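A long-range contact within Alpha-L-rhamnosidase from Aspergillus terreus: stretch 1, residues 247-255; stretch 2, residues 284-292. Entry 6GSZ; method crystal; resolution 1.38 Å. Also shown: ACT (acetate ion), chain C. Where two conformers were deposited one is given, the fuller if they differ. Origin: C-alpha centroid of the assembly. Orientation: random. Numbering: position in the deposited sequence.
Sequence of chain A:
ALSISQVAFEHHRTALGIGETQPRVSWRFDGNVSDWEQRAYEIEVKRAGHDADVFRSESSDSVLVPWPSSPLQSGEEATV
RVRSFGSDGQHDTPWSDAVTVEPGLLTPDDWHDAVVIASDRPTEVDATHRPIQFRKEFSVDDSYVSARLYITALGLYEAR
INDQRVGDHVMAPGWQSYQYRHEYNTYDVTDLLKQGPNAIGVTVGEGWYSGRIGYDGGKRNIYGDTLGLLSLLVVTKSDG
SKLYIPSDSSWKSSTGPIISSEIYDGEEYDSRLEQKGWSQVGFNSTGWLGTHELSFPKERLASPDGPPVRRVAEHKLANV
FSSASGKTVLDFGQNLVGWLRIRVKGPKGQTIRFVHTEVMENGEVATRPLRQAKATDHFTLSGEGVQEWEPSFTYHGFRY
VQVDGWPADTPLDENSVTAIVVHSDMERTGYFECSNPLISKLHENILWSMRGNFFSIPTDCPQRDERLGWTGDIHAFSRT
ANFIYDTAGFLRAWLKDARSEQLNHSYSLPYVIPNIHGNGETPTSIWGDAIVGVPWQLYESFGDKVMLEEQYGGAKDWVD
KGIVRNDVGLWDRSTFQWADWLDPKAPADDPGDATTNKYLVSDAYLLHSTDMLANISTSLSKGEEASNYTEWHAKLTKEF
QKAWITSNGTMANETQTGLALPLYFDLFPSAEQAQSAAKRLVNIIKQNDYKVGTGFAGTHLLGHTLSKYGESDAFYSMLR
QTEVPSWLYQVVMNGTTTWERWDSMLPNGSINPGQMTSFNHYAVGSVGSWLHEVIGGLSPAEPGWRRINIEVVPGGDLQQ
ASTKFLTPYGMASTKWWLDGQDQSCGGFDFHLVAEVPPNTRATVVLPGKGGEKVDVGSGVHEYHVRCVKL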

# COMPACT_ATOMS: atom_id res chain seq x y z
N SER A 247 -0.95 -31.72 -2.06
CA SER A 247 -2.33 -31.74 -1.60
C SER A 247 -3.12 -32.65 -2.54
O SER A 247 -3.08 -32.51 -3.76
CB SER A 247 -2.92 -30.35 -1.57
OG SER A 247 -2.68 -29.63 -2.78
N ASP A 248 -3.90 -33.57 -1.95
CA ASP A 248 -4.75 -34.50 -2.73
C ASP A 248 -5.72 -35.16 -1.75
O ASP A 248 -5.73 -34.81 -0.56
CB ASP A 248 -3.91 -35.50 -3.52
CG ASP A 248 -3.13 -36.49 -2.68
OD1 ASP A 248 -3.44 -36.62 -1.46
OD2 ASP A 248 -2.18 -37.13 -3.23
N SER A 249 -6.51 -36.11 -2.26
CA SER A 249 -7.62 -36.74 -1.53
C SER A 249 -7.13 -37.70 -0.45
O SER A 249 -7.94 -38.37 0.22
CB SER A 249 -8.50 -37.50 -2.49
OG SER A 249 -7.90 -38.76 -2.79
N SER A 250 -5.80 -37.86 -0.28
CA SER A 250 -5.22 -38.62 0.84
C SER A 250 -5.17 -37.85 2.17
O SER A 250 -4.87 -38.44 3.21
CB SER A 250 -3.85 -39.21 0.53
OG SER A 250 -2.87 -38.17 0.46
N TRP A 251 -5.40 -36.53 2.13
CA TRP A 251 -5.39 -35.74 3.33
C TRP A 251 -6.67 -35.98 4.13
O TRP A 251 -7.67 -36.43 3.58
CB TRP A 251 -5.20 -34.26 2.94
CG TRP A 251 -3.87 -33.86 2.39
CD1 TRP A 251 -3.14 -34.47 1.39
CD2 TRP A 251 -3.14 -32.71 2.81
NE1 TRP A 251 -2.01 -33.75 1.14
CE2 TRP A 251 -1.97 -32.69 2.01
CE3 TRP A 251 -3.31 -31.74 3.80
CZ2 TRP A 251 -1.03 -31.67 2.13
CZ3 TRP A 251 -2.37 -30.73 3.90
CH2 TRP A 251 -1.22 -30.74 3.11
N LYS A 252 -6.61 -35.59 5.39
CA LYS A 252 -7.78 -35.60 6.27
C LYS A 252 -8.09 -34.19 6.74
O LYS A 252 -7.24 -33.29 6.65
CB LYS A 252 -7.56 -36.50 7.48
CG LYS A 252 -7.37 -37.98 7.12
CD LYS A 252 -7.51 -38.86 8.35
CE LYS A 252 -7.10 -40.29 8.16
NZ LYS A 252 -7.45 -41.02 9.39
N SER A 253 -9.31 -33.97 7.20
CA SER A 253 -9.78 -32.64 7.56
C SER A 253 -10.68 -32.68 8.79
O SER A 253 -11.29 -33.70 9.15
CB SER A 253 -10.54 -32.01 6.39
OG SER A 253 -11.69 -32.78 6.08
N SER A 254 -10.79 -31.56 9.47
CA SER A 254 -11.64 -31.41 10.68
C SER A 254 -11.84 -29.94 10.96
O SER A 254 -10.95 -29.12 10.67
CB SER A 254 -10.96 -32.03 11.86
OG SER A 254 -11.73 -31.92 13.04
N THR A 255 -12.93 -29.56 11.61
CA THR A 255 -13.00 -28.31 12.27
C THR A 255 -12.07 -28.31 13.48
O THR A 255 -11.60 -29.36 13.94
CB THR A 255 -14.43 -27.99 12.71
OG1 THR A 255 -14.85 -29.04 13.59
CG2 THR A 255 -15.35 -27.81 11.53
C ACT C . -16.26 -31.53 11.83
O ACT C . -15.06 -31.67 11.35
OXT ACT C . -16.55 -31.02 12.98
CH3 ACT C . -17.48 -31.74 11.06
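Stretch 2 (284-292) NSTGWLGTH

How does stretch 2 lie on stretch 1? It runs antiparallel, with Ser 253 and Leu 289 forming a single bridge: Ser 253 N donates to Leu 289 O at 2.9 Å, and Leu 289 N donates to Ser 253 O at 2.9 Å. A type II turn from Ser 285 to Trp 288 leads into this pairing; Gly 287 suits it because a CB would jam against the preceding carbonyl.

What sets the side chain of Trp 288? Its CB points toward stretch 1, and with chi1 at m (-74°) the indole lies against the strand. Ser 254 CB sits over one face, 3.5 Å from the centroid of the six-membered ring of Trp 288, in a CH-pi contact.

Why is Lys 252 extended? Its chi1 is m and chi2 to chi4 are all t, so the chain reaches out until Lys 252 NZ donates to Ser 285 OG at 3.0 Å. A water bridges Lys 252 NZ, at 3.2 Å, to Trp 288 O, at 2.8 Å.

How do the hydroxyls finish the contact? Thr 291, chi1 p, donates from OG1 to Trp 251 O at 2.8 Å, at the last residue of the type I turn from Asp 248. Ser 253, also p, donates from OG to Gly 290 O at 2.9 Å, while its CB packs 3.8 Å from Thr 291 CG2.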

# COMPACT_ATOMS: atom_id res chain seq x y z
N ASN A 284 -3.85 -38.77 16.95
CA ASN A 284 -5.12 -39.50 16.91
C ASN A 284 -6.08 -38.78 15.96
O ASN A 284 -6.73 -37.84 16.37
CB ASN A 284 -5.80 -39.57 18.29
CG ASN A 284 -7.17 -40.24 18.25
OD1 ASN A 284 -7.49 -40.94 17.29
ND2 ASN A 284 -7.96 -40.05 19.31
N SER A 285 -6.19 -39.25 14.73
CA SER A 285 -7.03 -38.59 13.75
C SER A 285 -8.40 -39.27 13.63
O SER A 285 -9.09 -39.09 12.63
CB SER A 285 -6.36 -38.54 12.42
OG SER A 285 -6.29 -39.84 11.87
N THR A 286 -8.77 -40.07 14.65
CA THR A 286 -10.10 -40.58 14.77
C THR A 286 -11.08 -39.42 14.75
O THR A 286 -10.89 -38.37 15.43
CB THR A 286 -10.30 -41.37 16.07
OG1 THR A 286 -9.36 -42.44 15.87
CG2 THR A 286 -11.72 -41.85 16.30
N GLY A 287 -12.11 -39.60 13.94
CA GLY A 287 -13.12 -38.60 13.83
C GLY A 287 -12.83 -37.57 12.77
O GLY A 287 -13.74 -36.82 12.45
N TRP A 288 -11.60 -37.53 12.22
CA TRP A 288 -11.33 -36.66 11.09
C TRP A 288 -12.00 -37.23 9.85
O TRP A 288 -12.20 -38.45 9.70
CB TRP A 288 -9.83 -36.41 10.90
CG TRP A 288 -9.23 -35.49 11.91
CD1 TRP A 288 -9.39 -35.51 13.26
CD2 TRP A 288 -8.41 -34.33 11.65
NE1 TRP A 288 -8.74 -34.48 13.87
CE2 TRP A 288 -8.13 -33.73 12.90
CE3 TRP A 288 -7.90 -33.70 10.50
CZ2 TRP A 288 -7.37 -32.56 13.03
CZ3 TRP A 288 -7.17 -32.54 10.62
CH2 TRP A 288 -6.90 -31.98 11.87
N LEU A 289 -12.38 -36.33 8.97
CA LEU A 289 -13.06 -36.63 7.73
C LEU A 289 -12.06 -36.75 6.60
O LEU A 289 -10.91 -36.28 6.71
CB LEU A 289 -14.07 -35.53 7.45
CG LEU A 289 -15.09 -35.27 8.54
CD1 LEU A 289 -16.04 -34.16 8.14
CD2 LEU A 289 -15.87 -36.53 8.87
N GLY A 290 -12.56 -37.23 5.45
CA GLY A 290 -11.77 -37.19 4.25
C GLY A 290 -11.73 -35.82 3.60
O GLY A 290 -12.24 -34.81 4.14
N THR A 291 -11.12 -35.84 2.42
CA THR A 291 -10.96 -34.67 1.56
C THR A 291 -11.24 -35.08 0.12
O THR A 291 -11.23 -36.28 -0.21
CB THR A 291 -9.57 -34.01 1.69
OG1 THR A 291 -8.56 -34.97 1.33
CG2 THR A 291 -9.29 -33.45 3.06
N HIS A 292 -11.51 -34.09 -0.73
CA HIS A 292 -11.79 -34.31 -2.17
C HIS A 292 -11.22 -33.15 -2.98
O HIS A 292 -10.92 -32.12 -2.38
CB HIS A 292 -13.31 -34.53 -2.38
CG HIS A 292 -14.14 -33.38 -1.96
ND1 HIS A 292 -14.80 -33.35 -0.75
CD2 HIS A 292 -14.46 -32.22 -2.59
CE1 HIS A 292 -15.47 -32.22 -0.64
NE2 HIS A 292 -15.28 -31.51 -1.76
O HOH W 1 -10.63 -40.76 9.90
O HOH W 2 -14.14 -34.03 12.27